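Local coordinates for protein tyrocidine synthase 3 (Brevibacillus parabrevis, PDB 4MRT) that probably serves as a peptidyl carrier domain of a nonribosomal peptide synthetase, carrying amino acid or peptide intermediates on a phosphopantetheine arm while tyrocidine is assembled, at residues 45-50 against 66-71. The protein carries 1 engineered substitution. Sequence-based numbering, arbitrary orientation.
Sequences LKAMAV and VLFAQP. With COA (coenzyme A), chain D.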
loop_
_atom_site.group_PDB
_atom_site.type_symbol
_atom_site.label_atom_id
_atom_site.label_comp_id
_atom_site.label_asym_id
_atom_site.label_seq_id
_atom_site.Cartn_x
_atom_site.Cartn_y
_atom_site.Cartn_z
ATOM N N LEU A 45 -6.317 1.988 -2.017
ATOM C CA LEU A 45 -7.170 3.113 -2.270
ATOM C C LEU A 45 -8.300 2.720 -3.228
ATOM O O LEU A 45 -9.458 3.028 -2.967
ATOM C CB LEU A 45 -6.374 4.326 -2.817
ATOM C CG LEU A 45 -7.193 5.633 -2.795
ATOM C CD1 LEU A 45 -7.742 5.867 -1.395
ATOM C CD2 LEU A 45 -6.378 6.835 -3.284
ATOM N N LYS A 46 -7.962 2.021 -4.295
ATOM C CA LYS A 46 -8.974 1.556 -5.254
ATOM C C LYS A 46 -9.883 0.458 -4.673
ATOM O O LYS A 46 -11.026 0.344 -5.081
ATOM C CB LYS A 46 -8.324 1.080 -6.539
ATOM C CG LYS A 46 -7.769 2.220 -7.375
ATOM C CD LYS A 46 -7.169 1.670 -8.649
ATOM C CE LYS A 46 -6.519 2.725 -9.534
ATOM N NZ LYS A 46 -7.212 4.027 -9.437
ATOM N N ALA A 47 -9.382 -0.334 -3.714
ATOM C CA ALA A 47 -10.232 -1.303 -3.022
ATOM C C ALA A 47 -11.339 -0.573 -2.249
ATOM O O ALA A 47 -12.459 -1.076 -2.185
ATOM C CB ALA A 47 -9.404 -2.199 -2.090
ATOM N N MET A 48 -11.029 0.619 -1.696
ATOM C CA MET A 48 -12.013 1.411 -0.919
ATOM C C MET A 48 -13.115 1.890 -1.860
ATOM O O MET A 48 -14.275 1.825 -1.516
ATOM C CB MET A 48 -11.440 2.681 -0.270
ATOM C CG MET A 48 -10.216 2.568 0.622
ATOM S SD MET A 48 -10.400 1.368 1.935
ATOM C CE MET A 48 -9.623 -0.001 1.103
ATOM N N ALA A 49 -12.707 2.445 -2.997
ATOM C CA ALA A 49 -13.631 2.849 -4.041
ATOM C C ALA A 49 -14.489 1.674 -4.484
ATOM O O ALA A 49 -15.691 1.847 -4.683
ATOM C CB ALA A 49 -12.888 3.425 -5.232
ATOM N N VAL A 50 -13.899 0.490 -4.640
ATOM C CA VAL A 50 -14.703 -0.698 -4.964
ATOM C C VAL A 50 -15.768 -0.972 -3.904
ATOM O O VAL A 50 -16.924 -1.218 -4.260
ATOM C CB VAL A 50 -13.863 -1.970 -5.212
ATOM C CG1 VAL A 50 -14.738 -3.230 -5.259
ATOM C CG2 VAL A 50 -13.086 -1.839 -6.501
ATOM N N VAL A 66 -12.378 -8.929 3.446
ATOM C CA VAL A 66 -12.972 -9.881 2.511
ATOM C C VAL A 66 -12.462 -9.695 1.083
ATOM O O VAL A 66 -12.119 -10.673 0.411
ATOM C CB VAL A 66 -14.510 -9.800 2.555
ATOM C CG1 VAL A 66 -15.129 -10.589 1.401
ATOM C CG2 VAL A 66 -14.998 -10.319 3.902
ATOM N N LEU A 67 -12.391 -8.451 0.612
ATOM C CA LEU A 67 -11.847 -8.180 -0.715
ATOM C C LEU A 67 -10.392 -8.640 -0.829
ATOM O O LEU A 67 -9.986 -9.246 -1.821
ATOM C CB LEU A 67 -11.994 -6.693 -1.030
ATOM C CG LEU A 67 -11.501 -6.170 -2.379
ATOM C CD1 LEU A 67 -11.783 -7.110 -3.544
ATOM C CD2 LEU A 67 -12.152 -4.821 -2.624
ATOM N N PHE A 68 -9.603 -8.392 0.212
ATOM C CA PHE A 68 -8.196 -8.826 0.212
ATOM C C PHE A 68 -8.022 -10.341 0.289
ATOM O O PHE A 68 -7.085 -10.900 -0.282
ATOM C CB PHE A 68 -7.459 -8.151 1.369
ATOM C CG PHE A 68 -6.989 -6.786 1.039
ATOM C CD1 PHE A 68 -5.748 -6.601 0.437
ATOM C CD2 PHE A 68 -7.773 -5.685 1.308
ATOM C CE1 PHE A 68 -5.309 -5.338 0.129
ATOM C CE2 PHE A 68 -7.333 -4.417 0.989
ATOM C CZ PHE A 68 -6.107 -4.238 0.405
ATOM N N ALA A 69 -8.918 -10.995 1.029
ATOM C CA ALA A 69 -8.855 -12.432 1.261
ATOM C C ALA A 69 -9.202 -13.254 0.013
ATOM O O ALA A 69 -8.611 -14.294 -0.217
ATOM C CB ALA A 69 -9.791 -12.795 2.399
ATOM N N GLN A 70 -10.163 -12.769 -0.778
ATOM C CA GLN A 70 -10.656 -13.457 -1.958
ATOM C C GLN A 70 -10.926 -12.394 -3.077
ATOM O O GLN A 70 -12.062 -12.048 -3.350
ATOM C CB GLN A 70 -11.905 -14.271 -1.593
ATOM C CG GLN A 70 -13.086 -13.444 -1.115
ATOM C CD GLN A 70 -14.127 -14.237 -0.329
ATOM O OE1 GLN A 70 -13.798 -15.156 0.412
ATOM N NE2 GLN A 70 -15.397 -13.833 -0.451
ATOM N N PRO A 71 -9.850 -11.868 -3.696
ATOM C CA PRO A 71 -9.846 -10.695 -4.584
ATOM C C PRO A 71 -10.213 -11.015 -6.026
ATOM O O PRO A 71 -9.462 -10.661 -6.953
ATOM C CB PRO A 71 -8.397 -10.235 -4.531
ATOM C CG PRO A 71 -7.649 -11.505 -4.421
ATOM C CD PRO A 71 -8.493 -12.422 -3.564
HETATM N N1A COA D . 1.039 -4.779 6.739
HETATM C C2A COA D . 2.117 -4.055 6.377
HETATM N N3A COA D . 2.652 -4.066 5.157
HETATM C C4A COA D . 2.121 -4.865 4.198
HETATM C C5A COA D . 0.957 -5.700 4.508
HETATM C C6A COA D . 0.424 -5.615 5.869
HETATM N N6A COA D . -0.646 -6.358 6.211
HETATM N N7A COA D . 0.633 -6.380 3.391
HETATM C C8A COA D . 1.533 -6.031 2.446
HETATM N N9A COA D . 2.423 -5.138 2.940
HETATM C C1B COA D . 3.526 -4.478 2.199
HETATM C C2B COA D . 4.169 -5.363 1.149
HETATM O O2B COA D . 5.597 -5.172 1.223
HETATM C C3B COA D . 3.642 -4.766 -0.150
HETATM O O3B COA D . 4.541 -4.907 -1.240
HETATM P P3B COA D . 4.293 -5.926 -2.474
HETATM O O7A COA D . 5.019 -5.328 -3.639
HETATM O O8A COA D . 4.908 -7.235 -2.054
HETATM O O9A COA D . 2.806 -6.000 -2.609
HETATM C C4B COA D . 3.565 -3.303 0.222
HETATM O O4B COA D . 3.013 -3.311 1.515
HETATM C C5B COA D . 2.736 -2.436 -0.690
HETATM O O5B COA D . 2.435 -1.231 0.009
HETATM P P1A COA D . 1.506 -0.157 -0.740
HETATM O O1A COA D . 2.139 0.187 -2.056
HETATM O O2A COA D . 1.274 0.974 0.232
HETATM O O3A COA D . 0.205 -1.017 -1.051
HETATM P P2A COA D . -1.296 -0.489 -0.822
HETATM O O4A COA D . -1.391 1.025 -0.691
HETATM O O5A COA D . -2.160 -1.137 -1.916
HETATM O O6A COA D . -1.807 -1.176 0.562
HETATM C CBP COA D . -1.709 -2.214 2.789
HETATM C CCP COA D . -1.006 -1.944 1.450
HETATM C CDP COA D . -2.862 -1.351 3.282
HETATM C CEP COA D . -1.065 -3.207 3.723
HETATM C CAP COA D . -2.726 -3.287 2.178
HETATM O OAP COA D . -2.083 -4.285 1.366
HETATM C C9P COA D . -3.585 -4.089 3.172
HETATM O O9P COA D . -4.501 -3.569 3.808
HETATM N N8P COA D . -3.302 -5.386 3.340
HETATM C C7P COA D . -3.996 -6.211 4.327
HETATM C C6P COA D . -5.215 -6.923 3.762
HETATM C C5P COA D . -5.812 -7.876 4.793
HETATM O O5P COA D . -6.413 -7.377 5.727
HETATM N N4P COA D . -5.674 -9.212 4.614
HETATM C C3P COA D . -6.189 -10.220 5.557
HETATM C C2P COA D . -7.271 -11.148 4.988
HETATM S S1P COA D . -8.031 -12.190 6.287
#
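V50, which meets L67 across the contact, takes part in the shortest polar bond here: its backbone N donates to K46 O at 2.9 Å, an i to i-4 step of helix 44-58. Between the two helices, by contrast, the contacts are apolar and bury only 154 Å² in total. L67 CD2 makes most of them. With CG anti to the backbone N (chi1 -180°), the leucine extends toward helix 44-58, and CD2 arrives 3.8 Å from A47 CB. The same methyl meets V50 CG1 at 4.0 Å, the two side chains crossing at about a right angle. It therefore bridges residues one turn apart, A47 and V50, both of which also pack on F37 of the preceding loop. F68 lies between this apolar contact and the bound coenzyme A. A chi1 of -84° sets its CG beside the backbone N and anti to the carbonyl carbon, which brings the ring end nearer helix 44-58, where CE2 lies 4.3 Å from A47 CB in an oblique approach. Over one ring face, C6P of coenzyme A sits 3.2 Å above the plane, offset toward the rim, and F38 stacks with the same ring. An alanine in place of F68 would probably deprive the pantetheine methylenes of their aromatic platform and open a gap beside A47. A chain of another protein packs on L45, M48 and F68 and also hydrogen-bonds the coenzyme. A44, probably the engineered substitution, belongs to the same pocket and stands where carrier proteins of this family have the serine that accepts the arm. The chemistry is thus consistent with helix 64-69 offering an apolar, CH-pi surface to the pantetheine part of coenzyme A, while L67 ties the helix inward.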